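PDB 5O5C: putative decarboxylase involved in desferrioxamine biosynthesis from Erwinia amylovora, which probably decarboxylates lysine, with pyridoxal 5'-phosphate as cofactor, in the pathway that makes the siderophore desferrioxamine E. Local coordinates for residues B[142-147]-B[381-386]; B[410-415]-B[427-432]; B[435-440]-B[478-483]. One frame throughout, in Å; residues are numbered along the deposited sequence.

Contact 1: B[142-147]-B[381-386]; sequences TLIEQK and RRFDAL
Glu145, in the first half of helix 140-156, is an instructive case of a buried acidic side chain that is apolar along its stem and ionic at its tip. Its CG stands anti to the backbone N (chi1 168°) and the chain runs on extended, so the stem lies along Ala385 and the carboxylate reaches Arg381. CB lies against CB of Ala385 at 3.7 Å, close to where the two backbones come nearest. CG still brushes the same methyl, at 4.1 Å from Ala385 CB. At the end, the carboxylate meets Arg381 tip to tip: NH2 of Arg381 sits 2.8 Å from both OE1 and OE2 of Glu145, forming a salt bridge whose hydrogen bond to OE1 is weak. The carboxylate carbon lies at the guanidinium edge, yet the two planar groups are turned 66° apart, and a single nitrogen, not a pair of N-H groups side by side, faces the carboxylate. Arg381 reaches this position through a bend at chi3 (88°). The backbone N of Phe166 hydrogen-bonds OE2, giving the carboxylate a second partner and tying it to strand 163-167.

The preceding residue, Ile144, supplies the apolar half. Its CD1 meets CZ of Phe383 at 3.6 Å, at the edge of the ring, while CB of Leu386 covers one face, 3.7 Å above the ring plane of Phe383. Tyr94 of the second subunit adds an edge-to-face partner to the same ring. With the cofactor-binding Thr380 just before Arg381, the arrangement is consistent with the subunit interface of a fold-type I PLP enzyme, where active sites lie close to the dimer contact.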
loop_
_atom_site.group_PDB
_atom_site.type_symbol
_atom_site.label_atom_id
_atom_site.label_comp_id
_atom_site.label_asym_id
_atom_site.label_seq_id
_atom_site.Cartn_x
_atom_site.Cartn_y
_atom_site.Cartn_z
ATOM N N THR B 142 -6.695 -3.410 15.523
ATOM C CA THR B 142 -7.927 -3.528 14.736
ATOM C C THR B 142 -8.964 -2.557 15.250
ATOM O O THR B 142 -9.628 -1.869 14.436
ATOM C CB THR B 142 -8.452 -4.967 14.674
ATOM O OG1 THR B 142 -7.651 -5.702 13.735
ATOM C CG2 THR B 142 -9.908 -5.028 14.248
ATOM N N LEU B 143 -9.043 -2.456 16.576
ATOM C CA LEU B 143 -10.002 -1.583 17.228
ATOM C C LEU B 143 -9.555 -0.139 17.070
ATOM O O LEU B 143 -10.401 0.737 16.782
ATOM C CB LEU B 143 -10.158 -1.948 18.716
ATOM C CG LEU B 143 -10.547 -3.379 19.013
ATOM C CD1 LEU B 143 -10.532 -3.706 20.484
ATOM C CD2 LEU B 143 -11.928 -3.644 18.463
ATOM N N ILE B 144 -8.249 0.129 17.208
ATOM C CA ILE B 144 -7.726 1.487 16.997
ATOM C C ILE B 144 -8.084 2.003 15.605
ATOM O O ILE B 144 -8.664 3.096 15.467
ATOM C CB ILE B 144 -6.211 1.615 17.239
ATOM C CG1 ILE B 144 -5.894 1.636 18.725
ATOM C CG2 ILE B 144 -5.648 2.867 16.596
ATOM C CD1 ILE B 144 -4.447 1.293 19.008
ATOM N N GLU B 145 -7.824 1.208 14.575
ATOM C CA GLU B 145 -8.166 1.676 13.228
ATOM C C GLU B 145 -9.671 2.080 13.154
ATOM O O GLU B 145 -10.036 3.102 12.526
ATOM C CB GLU B 145 -7.822 0.647 12.152
ATOM C CG GLU B 145 -8.435 1.002 10.786
ATOM C CD GLU B 145 -7.813 0.291 9.608
ATOM O OE1 GLU B 145 -6.620 -0.123 9.770
ATOM O OE2 GLU B 145 -8.536 0.111 8.558
ATOM N N GLN B 146 -10.522 1.243 13.745
ATOM C CA GLN B 146 -11.949 1.483 13.696
ATOM C C GLN B 146 -12.316 2.811 14.333
ATOM O O GLN B 146 -13.134 3.531 13.790
ATOM C CB GLN B 146 -12.756 0.377 14.353
ATOM C CG GLN B 146 -14.233 0.486 13.982
ATOM C CD GLN B 146 -14.531 0.207 12.520
ATOM O OE1 GLN B 146 -14.143 -0.836 11.988
ATOM N NE2 GLN B 146 -15.262 1.121 11.866
ATOM N N LYS B 147 -11.678 3.101 15.458
ATOM C CA LYS B 147 -11.723 4.419 16.125
ATOM C C LYS B 147 -11.327 5.562 15.218
ATOM O O LYS B 147 -12.067 6.520 15.038
ATOM C CB LYS B 147 -10.817 4.417 17.382
ATOM C CG LYS B 147 -11.343 5.236 18.529
ATOM C CD LYS B 147 -12.225 4.405 19.448
ATOM C CE LYS B 147 -12.991 5.304 20.398
ATOM N NZ LYS B 147 -13.941 4.536 21.249
ATOM N N ARG B 381 -1.654 -5.950 5.713
ATOM C CA ARG B 381 -1.725 -4.511 5.763
ATOM C C ARG B 381 -1.166 -3.968 7.077
ATOM O O ARG B 381 -1.477 -4.466 8.116
ATOM C CB ARG B 381 -3.149 -4.058 5.552
ATOM C CG ARG B 381 -3.294 -2.597 5.205
ATOM C CD ARG B 381 -4.766 -2.278 4.943
ATOM N NE ARG B 381 -5.481 -1.911 6.177
ATOM C CZ ARG B 381 -6.472 -2.589 6.736
ATOM N NH1 ARG B 381 -6.898 -3.759 6.253
ATOM N NH2 ARG B 381 -7.028 -2.109 7.830
ATOM N N ARG B 382 -0.365 -2.933 6.976
ATOM C CA ARG B 382 0.349 -2.341 8.083
ATOM C C ARG B 382 -0.544 -1.376 8.860
ATOM O O ARG B 382 -1.559 -0.921 8.379
ATOM C CB ARG B 382 1.642 -1.686 7.569
ATOM C CG ARG B 382 1.494 -0.324 6.892
ATOM C CD ARG B 382 2.746 0.129 6.198
ATOM N NE ARG B 382 3.843 0.296 7.107
ATOM C CZ ARG B 382 4.320 1.439 7.617
ATOM N NH1 ARG B 382 3.831 2.633 7.310
ATOM N NH2 ARG B 382 5.344 1.362 8.469
ATOM N N PHE B 383 -0.196 -1.133 10.097
ATOM C CA PHE B 383 -1.040 -0.393 11.054
ATOM C C PHE B 383 -0.923 1.135 10.873
ATOM O O PHE B 383 -0.518 1.890 11.766
ATOM C CB PHE B 383 -0.634 -0.839 12.433
ATOM C CG PHE B 383 -1.479 -0.337 13.576
ATOM C CD1 PHE B 383 -2.734 0.234 13.418
ATOM C CD2 PHE B 383 -0.966 -0.469 14.862
ATOM C CE1 PHE B 383 -3.447 0.691 14.517
ATOM C CE2 PHE B 383 -1.684 -0.021 15.956
ATOM C CZ PHE B 383 -2.919 0.557 15.781
ATOM N N ASP B 384 -1.325 1.586 9.692
ATOM C CA ASP B 384 -1.195 3.012 9.335
ATOM C C ASP B 384 -2.024 3.916 10.242
ATOM O O ASP B 384 -1.662 5.067 10.565
ATOM C CB ASP B 384 -1.526 3.199 7.877
ATOM C CG ASP B 384 -0.313 2.989 6.952
ATOM O OD1 ASP B 384 0.854 3.180 7.434
ATOM O OD2 ASP B 384 -0.528 2.637 5.747
ATOM N N ALA B 385 -3.139 3.375 10.696
ATOM C CA ALA B 385 -3.996 4.089 11.616
ATOM C C ALA B 385 -3.310 4.536 12.904
ATOM O O ALA B 385 -3.739 5.543 13.483
ATOM C CB ALA B 385 -5.242 3.262 11.935
ATOM N N LEU B 386 -2.213 3.891 13.321
ATOM C CA LEU B 386 -1.510 4.317 14.558
ATOM C C LEU B 386 -1.012 5.744 14.480
ATOM O O LEU B 386 -0.879 6.403 15.539
ATOM C CB LEU B 386 -0.388 3.409 14.952
ATOM C CG LEU B 386 0.344 3.620 16.267
ATOM C CD1 LEU B 386 -0.555 3.443 17.464
ATOM C CD2 LEU B 386 1.532 2.681 16.336
#

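Contact 2: B[410-415]-B[427-432]; sequences LTQIAH and LHVPEL
In the C-terminal part of this PLP enzyme a small antiparallel sheet is flanked by helices, and here helix 397-420 packs on the loop that joins strands 424-426 and 434-439 of that sheet. Pro430 is the wedge of the contact, with three side chains of the helix ranged around its ring. Thr411 touches one corner: its CG2, anti to the backbone N, presses on Pro430 CB at 3.3 Å, tighter than usual for two carbons. The same torsion turns the hydroxyl of Thr411 back to the helix, where it bonds to the carbonyl of Ile407. Gln412, bent at chi2 (-61°), brings its amide obliquely to the tip of the ring, with Gln412 NE2 3.3 Å from Pro430 CG. The third corner belongs to His415, whose CB stands 3.4 Å from Pro430 CD.

His415 also carries the neighbouring residue. Its CG is anti to the backbone N (chi1 176°), which sends the imidazole out over the loop backbone. Val429 CA then lies over one face of the ring, 3.9 Å from its centroid and only 12° off the normal, a CH-pi contact. Val429 CG2 sits beside it, 3.7 Å from His415 ND1. Elsewhere on the imidazole, His415 CD2 comes within 3.2 Å of His428 O, a close approach. Proline brings no N-H, so around its ring the helix meets mainly carbon, and the close fit there rests on shape; the Val429 CH-pi contact continues it onto the imidazole.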
loop_
_atom_site.group_PDB
_atom_site.type_symbol
_atom_site.label_atom_id
_atom_site.label_comp_id
_atom_site.label_asym_id
_atom_site.label_seq_id
_atom_site.Cartn_x
_atom_site.Cartn_y
_atom_site.Cartn_z
ATOM N N LEU B 410 -1.551 31.649 4.488
ATOM C CA LEU B 410 -0.296 31.904 3.773
ATOM C C LEU B 410 -0.509 31.954 2.251
ATOM O O LEU B 410 0.079 32.810 1.635
ATOM C CB LEU B 410 0.817 30.937 4.154
ATOM C CG LEU B 410 2.234 31.298 3.616
ATOM C CD1 LEU B 410 2.788 32.659 4.047
ATOM C CD2 LEU B 410 3.214 30.264 4.102
ATOM N N THR B 411 -1.357 31.071 1.693
ATOM C CA THR B 411 -1.614 30.956 0.233
ATOM C C THR B 411 -2.329 32.199 -0.318
ATOM O O THR B 411 -2.155 32.586 -1.497
ATOM C CB THR B 411 -2.515 29.717 -0.073
ATOM O OG1 THR B 411 -2.015 28.595 0.620
ATOM C CG2 THR B 411 -2.595 29.380 -1.541
ATOM N N GLN B 412 -3.186 32.775 0.524
ATOM C CA GLN B 412 -3.842 34.061 0.229
ATOM C C GLN B 412 -2.846 35.181 0.120
ATOM O O GLN B 412 -3.023 36.038 -0.696
ATOM C CB GLN B 412 -4.895 34.415 1.286
ATOM C CG GLN B 412 -6.110 33.511 1.266
ATOM C CD GLN B 412 -6.831 33.571 -0.058
ATOM O OE1 GLN B 412 -6.824 34.600 -0.727
ATOM N NE2 GLN B 412 -7.448 32.461 -0.452
ATOM N N ILE B 413 -1.810 35.150 0.944
ATOM C CA ILE B 413 -0.707 36.087 0.898
ATOM C C ILE B 413 0.129 35.868 -0.353
ATOM O O ILE B 413 0.505 36.846 -1.022
ATOM C CB ILE B 413 0.116 36.093 2.220
ATOM C CG1 ILE B 413 -0.671 36.855 3.296
ATOM C CG2 ILE B 413 1.481 36.739 2.072
ATOM C CD1 ILE B 413 -0.065 36.820 4.656
ATOM N N ALA B 414 0.387 34.617 -0.705
ATOM C CA ALA B 414 1.163 34.347 -1.928
ATOM C C ALA B 414 0.383 34.783 -3.172
ATOM O O ALA B 414 0.960 35.384 -4.086
ATOM C CB ALA B 414 1.612 32.905 -2.007
ATOM N N HIS B 415 -0.923 34.537 -3.186
ATOM C CA HIS B 415 -1.764 35.012 -4.273
ATOM C C HIS B 415 -1.676 36.531 -4.407
ATOM O O HIS B 415 -1.554 37.046 -5.523
ATOM C CB HIS B 415 -3.222 34.635 -4.068
ATOM C CG HIS B 415 -4.119 35.188 -5.127
ATOM N ND1 HIS B 415 -5.069 36.158 -4.871
ATOM C CD2 HIS B 415 -4.166 34.950 -6.455
ATOM C CE1 HIS B 415 -5.679 36.479 -5.998
ATOM N NE2 HIS B 415 -5.144 35.763 -6.976
ATOM N N LEU B 427 -4.004 32.672 -12.206
ATOM C CA LEU B 427 -5.262 32.209 -12.813
ATOM C C LEU B 427 -6.419 32.190 -11.824
ATOM O O LEU B 427 -7.574 32.154 -12.211
ATOM C CB LEU B 427 -5.101 30.797 -13.393
ATOM C CG LEU B 427 -4.203 30.595 -14.611
ATOM C CD1 LEU B 427 -4.196 29.147 -15.015
ATOM C CD2 LEU B 427 -4.693 31.428 -15.787
ATOM N N HIS B 428 -6.132 32.197 -10.539
ATOM C CA HIS B 428 -7.221 31.978 -9.609
ATOM C C HIS B 428 -6.838 32.461 -8.268
ATOM O O HIS B 428 -5.654 32.499 -7.891
ATOM C CB HIS B 428 -7.571 30.469 -9.508
ATOM C CG HIS B 428 -6.430 29.640 -8.978
ATOM N ND1 HIS B 428 -6.506 28.918 -7.809
ATOM C CD2 HIS B 428 -5.162 29.492 -9.421
ATOM C CE1 HIS B 428 -5.343 28.342 -7.567
ATOM N NE2 HIS B 428 -4.515 28.668 -8.534
ATOM N N VAL B 429 -7.872 32.735 -7.497
ATOM C CA VAL B 429 -7.668 32.993 -6.103
ATOM C C VAL B 429 -7.705 31.660 -5.297
ATOM O O VAL B 429 -8.561 30.824 -5.534
ATOM C CB VAL B 429 -8.695 34.018 -5.638
ATOM C CG1 VAL B 429 -10.105 33.432 -5.655
ATOM C CG2 VAL B 429 -8.293 34.548 -4.258
ATOM N N PRO B 430 -6.785 31.469 -4.329
ATOM C CA PRO B 430 -6.703 30.091 -3.799
ATOM C C PRO B 430 -7.870 29.598 -2.996
ATOM O O PRO B 430 -8.271 30.208 -1.998
ATOM C CB PRO B 430 -5.484 30.113 -2.924
ATOM C CG PRO B 430 -5.166 31.554 -2.701
ATOM C CD PRO B 430 -5.589 32.230 -3.966
ATOM N N GLU B 431 -8.383 28.473 -3.433
ATOM C CA GLU B 431 -9.452 27.843 -2.743
ATOM C C GLU B 431 -8.892 26.924 -1.662
ATOM O O GLU B 431 -9.624 26.495 -0.766
ATOM C CB GLU B 431 -10.285 27.099 -3.739
ATOM C CG GLU B 431 -11.481 26.468 -3.147
ATOM C CD GLU B 431 -12.695 26.950 -3.830
ATOM O OE1 GLU B 431 -12.950 28.159 -3.669
ATOM O OE2 GLU B 431 -13.352 26.153 -4.522
ATOM N N LEU B 432 -7.608 26.624 -1.745
ATOM C CA LEU B 432 -6.932 25.863 -0.753
ATOM C C LEU B 432 -5.522 26.364 -0.680
ATOM O O LEU B 432 -5.268 27.552 -0.459
ATOM C CB LEU B 432 -6.996 24.352 -1.061
ATOM C CG LEU B 432 -8.252 23.620 -0.667
ATOM C CD1 LEU B 432 -8.344 22.286 -1.359
ATOM C CD2 LEU B 432 -8.363 23.490 0.846
#

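Contact 3: B[435-440]-B[478-483]; sequences QIFRYV and QYLKFT
Two neighbouring antiparallel strands, 434-439 and 477-483, form the middle of a four-stranded sheet. Gln435 and Phe482 form one hydrogen-bonded pair: Gln435 N reaches Phe482 O at 2.9 Å, and Phe482 N returns to Gln435 O at 3.0 Å, both donors lying in the carbonyl plane. In the next such pair Leu480 N meets Phe437 O at only 2.6 Å, nearly along the C=O axis, whereas Phe437 N approaches Leu480 O from above the carbonyl plane. Between them Ile436 and Lys481 make a non-hydrogen-bonded pair, with Ile436 CD1 crowded to 3.4 Å from Lys481 CB. At 131° between their N-to-C directions, the short segments fall well short of strictly antiparallel, a marked twist.

This sheet belongs to the C-terminal region of the fold-type I PLP decarboxylase, and helix 491-510 covers its Phe437 and Phe482 face. There the edge of Phe437 points at the face of Phe482, a T-shaped stack with centroids 5.0 Å apart and planes at 78°. Leu480 CB sits over one face of the Phe437 ring, 4.2 Å from its centroid. Toward the strand end, extended Arg438 lies across Tyr479: its CD is 3.9 Å from the ring centroid, and its guanidinium, turned 15° from the ring plane, lies with one face over Tyr479 OH.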
loop_
_atom_site.group_PDB
_atom_site.type_symbol
_atom_site.label_atom_id
_atom_site.label_comp_id
_atom_site.label_asym_id
_atom_site.label_seq_id
_atom_site.Cartn_x
_atom_site.Cartn_y
_atom_site.Cartn_z
ATOM N N GLN B 435 -1.479 27.533 -5.887
ATOM C CA GLN B 435 -1.579 28.687 -6.778
ATOM C C GLN B 435 -0.966 28.342 -8.144
ATOM O O GLN B 435 0.189 27.983 -8.208
ATOM C CB GLN B 435 -0.861 29.873 -6.114
ATOM C CG GLN B 435 -0.997 31.212 -6.824
ATOM C CD GLN B 435 -2.416 31.740 -6.970
ATOM O OE1 GLN B 435 -3.064 31.949 -5.993
ATOM N NE2 GLN B 435 -2.875 31.971 -8.203
ATOM N N ILE B 436 -1.753 28.431 -9.225
ATOM C CA ILE B 436 -1.298 28.207 -10.564
ATOM C C ILE B 436 -1.034 29.564 -11.239
ATOM O O ILE B 436 -1.916 30.423 -11.318
ATOM C CB ILE B 436 -2.320 27.364 -11.392
ATOM C CG1 ILE B 436 -2.532 25.976 -10.774
ATOM C CG2 ILE B 436 -1.836 27.180 -12.825
ATOM C CD1 ILE B 436 -1.261 25.194 -10.509
ATOM N N PHE B 437 0.187 29.737 -11.731
ATOM C CA PHE B 437 0.595 30.979 -12.310
ATOM C C PHE B 437 1.660 30.745 -13.370
ATOM O O PHE B 437 2.187 29.632 -13.476
ATOM C CB PHE B 437 1.136 31.895 -11.204
ATOM C CG PHE B 437 2.371 31.383 -10.517
ATOM C CD1 PHE B 437 2.284 30.466 -9.462
ATOM C CD2 PHE B 437 3.636 31.865 -10.883
ATOM C CE1 PHE B 437 3.429 30.021 -8.819
ATOM C CE2 PHE B 437 4.784 31.413 -10.249
ATOM C CZ PHE B 437 4.685 30.482 -9.218
ATOM N N ARG B 438 1.959 31.781 -14.154
ATOM C CA ARG B 438 3.100 31.732 -15.059
ATOM C C ARG B 438 3.783 33.069 -15.267
ATOM O O ARG B 438 3.216 34.131 -15.056
ATOM C CB ARG B 438 2.770 31.113 -16.405
ATOM C CG ARG B 438 1.786 31.874 -17.248
ATOM C CD ARG B 438 1.627 31.275 -18.642
ATOM N NE ARG B 438 0.797 32.152 -19.437
ATOM C CZ ARG B 438 0.300 31.909 -20.643
ATOM N NH1 ARG B 438 0.528 30.773 -21.276
ATOM N NH2 ARG B 438 -0.452 32.848 -21.213
ATOM N N TYR B 439 5.019 32.964 -15.714
ATOM C CA TYR B 439 5.790 34.094 -16.063
ATOM C C TYR B 439 5.474 34.493 -17.506
ATOM O O TYR B 439 5.723 33.760 -18.430
ATOM C CB TYR B 439 7.261 33.786 -15.850
ATOM C CG TYR B 439 8.163 34.954 -16.131
ATOM C CD1 TYR B 439 8.228 36.035 -15.254
ATOM C CD2 TYR B 439 8.944 34.984 -17.284
ATOM C CE1 TYR B 439 9.036 37.121 -15.523
ATOM C CE2 TYR B 439 9.754 36.055 -17.565
ATOM C CZ TYR B 439 9.801 37.123 -16.667
ATOM O OH TYR B 439 10.623 38.181 -16.938
ATOM N N VAL B 440 4.989 35.709 -17.669
ATOM C CA VAL B 440 4.676 36.279 -18.982
ATOM C C VAL B 440 5.565 37.508 -19.102
ATOM O O VAL B 440 5.334 38.478 -18.443
ATOM C CB VAL B 440 3.148 36.556 -19.078
ATOM C CG1 VAL B 440 2.738 37.078 -20.457
ATOM C CG2 VAL B 440 2.379 35.277 -18.829
ATOM N N GLN B 478 1.916 25.648 -20.573
ATOM C CA GLN B 478 2.699 25.327 -19.406
ATOM C C GLN B 478 2.486 26.421 -18.383
ATOM O O GLN B 478 2.729 27.589 -18.665
ATOM C CB GLN B 478 4.182 25.128 -19.726
ATOM C CG GLN B 478 4.559 23.688 -20.015
ATOM C CD GLN B 478 4.248 22.815 -18.828
ATOM O OE1 GLN B 478 3.333 22.016 -18.883
ATOM N NE2 GLN B 478 4.937 23.045 -17.712
ATOM N N TYR B 479 1.958 26.033 -17.218
ATOM C CA TYR B 479 1.942 26.908 -16.054
ATOM C C TYR B 479 2.914 26.401 -14.986
ATOM O O TYR B 479 3.399 25.259 -15.053
ATOM C CB TYR B 479 0.501 27.096 -15.545
ATOM C CG TYR B 479 -0.333 27.989 -16.469
ATOM C CD1 TYR B 479 -0.976 27.485 -17.595
ATOM C CD2 TYR B 479 -0.451 29.330 -16.218
ATOM C CE1 TYR B 479 -1.727 28.302 -18.432
ATOM C CE2 TYR B 479 -1.196 30.152 -17.035
ATOM C CZ TYR B 479 -1.820 29.648 -18.132
ATOM O OH TYR B 479 -2.506 30.508 -18.893
ATOM N N LEU B 480 3.234 27.277 -14.035
ATOM C CA LEU B 480 4.034 26.930 -12.846
ATOM C C LEU B 480 3.070 26.781 -11.697
ATOM O O LEU B 480 1.942 27.262 -11.760
ATOM C CB LEU B 480 5.026 28.032 -12.497
ATOM C CG LEU B 480 6.146 28.321 -13.501
ATOM C CD1 LEU B 480 6.989 29.481 -12.976
ATOM C CD2 LEU B 480 6.992 27.082 -13.730
ATOM N N LYS B 481 3.495 26.086 -10.655
ATOM C CA LYS B 481 2.584 25.810 -9.581
ATOM C C LYS B 481 3.308 25.947 -8.281
ATOM O O LYS B 481 4.443 25.480 -8.141
ATOM C CB LYS B 481 1.995 24.422 -9.691
ATOM C CG LYS B 481 1.232 23.999 -8.437
ATOM C CD LYS B 481 1.316 22.522 -8.123
ATOM C CE LYS B 481 0.219 21.750 -8.741
ATOM N NZ LYS B 481 0.385 20.330 -8.418
ATOM N N PHE B 482 2.619 26.547 -7.321
ATOM C CA PHE B 482 3.066 26.571 -5.922
ATOM C C PHE B 482 2.045 25.772 -5.107
ATOM O O PHE B 482 0.882 26.106 -5.140
ATOM C CB PHE B 482 2.972 27.994 -5.371
ATOM C CG PHE B 482 4.223 28.802 -5.380
ATOM C CD1 PHE B 482 5.372 28.440 -6.065
ATOM C CD2 PHE B 482 4.186 30.036 -4.767
ATOM C CE1 PHE B 482 6.479 29.251 -6.061
ATOM C CE2 PHE B 482 5.286 30.875 -4.774
ATOM C CZ PHE B 482 6.442 30.476 -5.425
ATOM N N THR B 483 2.447 24.755 -4.362
ATOM C CA THR B 483 1.552 24.204 -3.331
ATOM C C THR B 483 2.169 24.353 -1.932
ATOM O O THR B 483 3.268 23.992 -1.672
ATOM C CB THR B 483 1.004 22.778 -3.608
ATOM O OG1 THR B 483 0.735 22.081 -2.379
ATOM C CG2 THR B 483 1.919 22.040 -4.313
#

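Contacts 2 and 3 belong to one unit, their centres about 12 Å apart, and His428 joins them. Its carbonyl O is 2.8 Å from Gln435 NE2 and its ring NE2 is 2.9 Å from Ile436 N, so the loop of contact 2 is probably bonded directly to the strand of contact 3. Contact 1 lies across the centre of the chain, about 35 Å from contact 2 and about 38 Å from contact 3 between centres. The Leu432 and Lys481 side chains approach a bound PLP to about 9 and 8 Å, and Lys481 that of PLP-binding Thr273 to about 4 Å. Arg381 lies about 8 Å from a different PLP, probably held mainly by the second subunit.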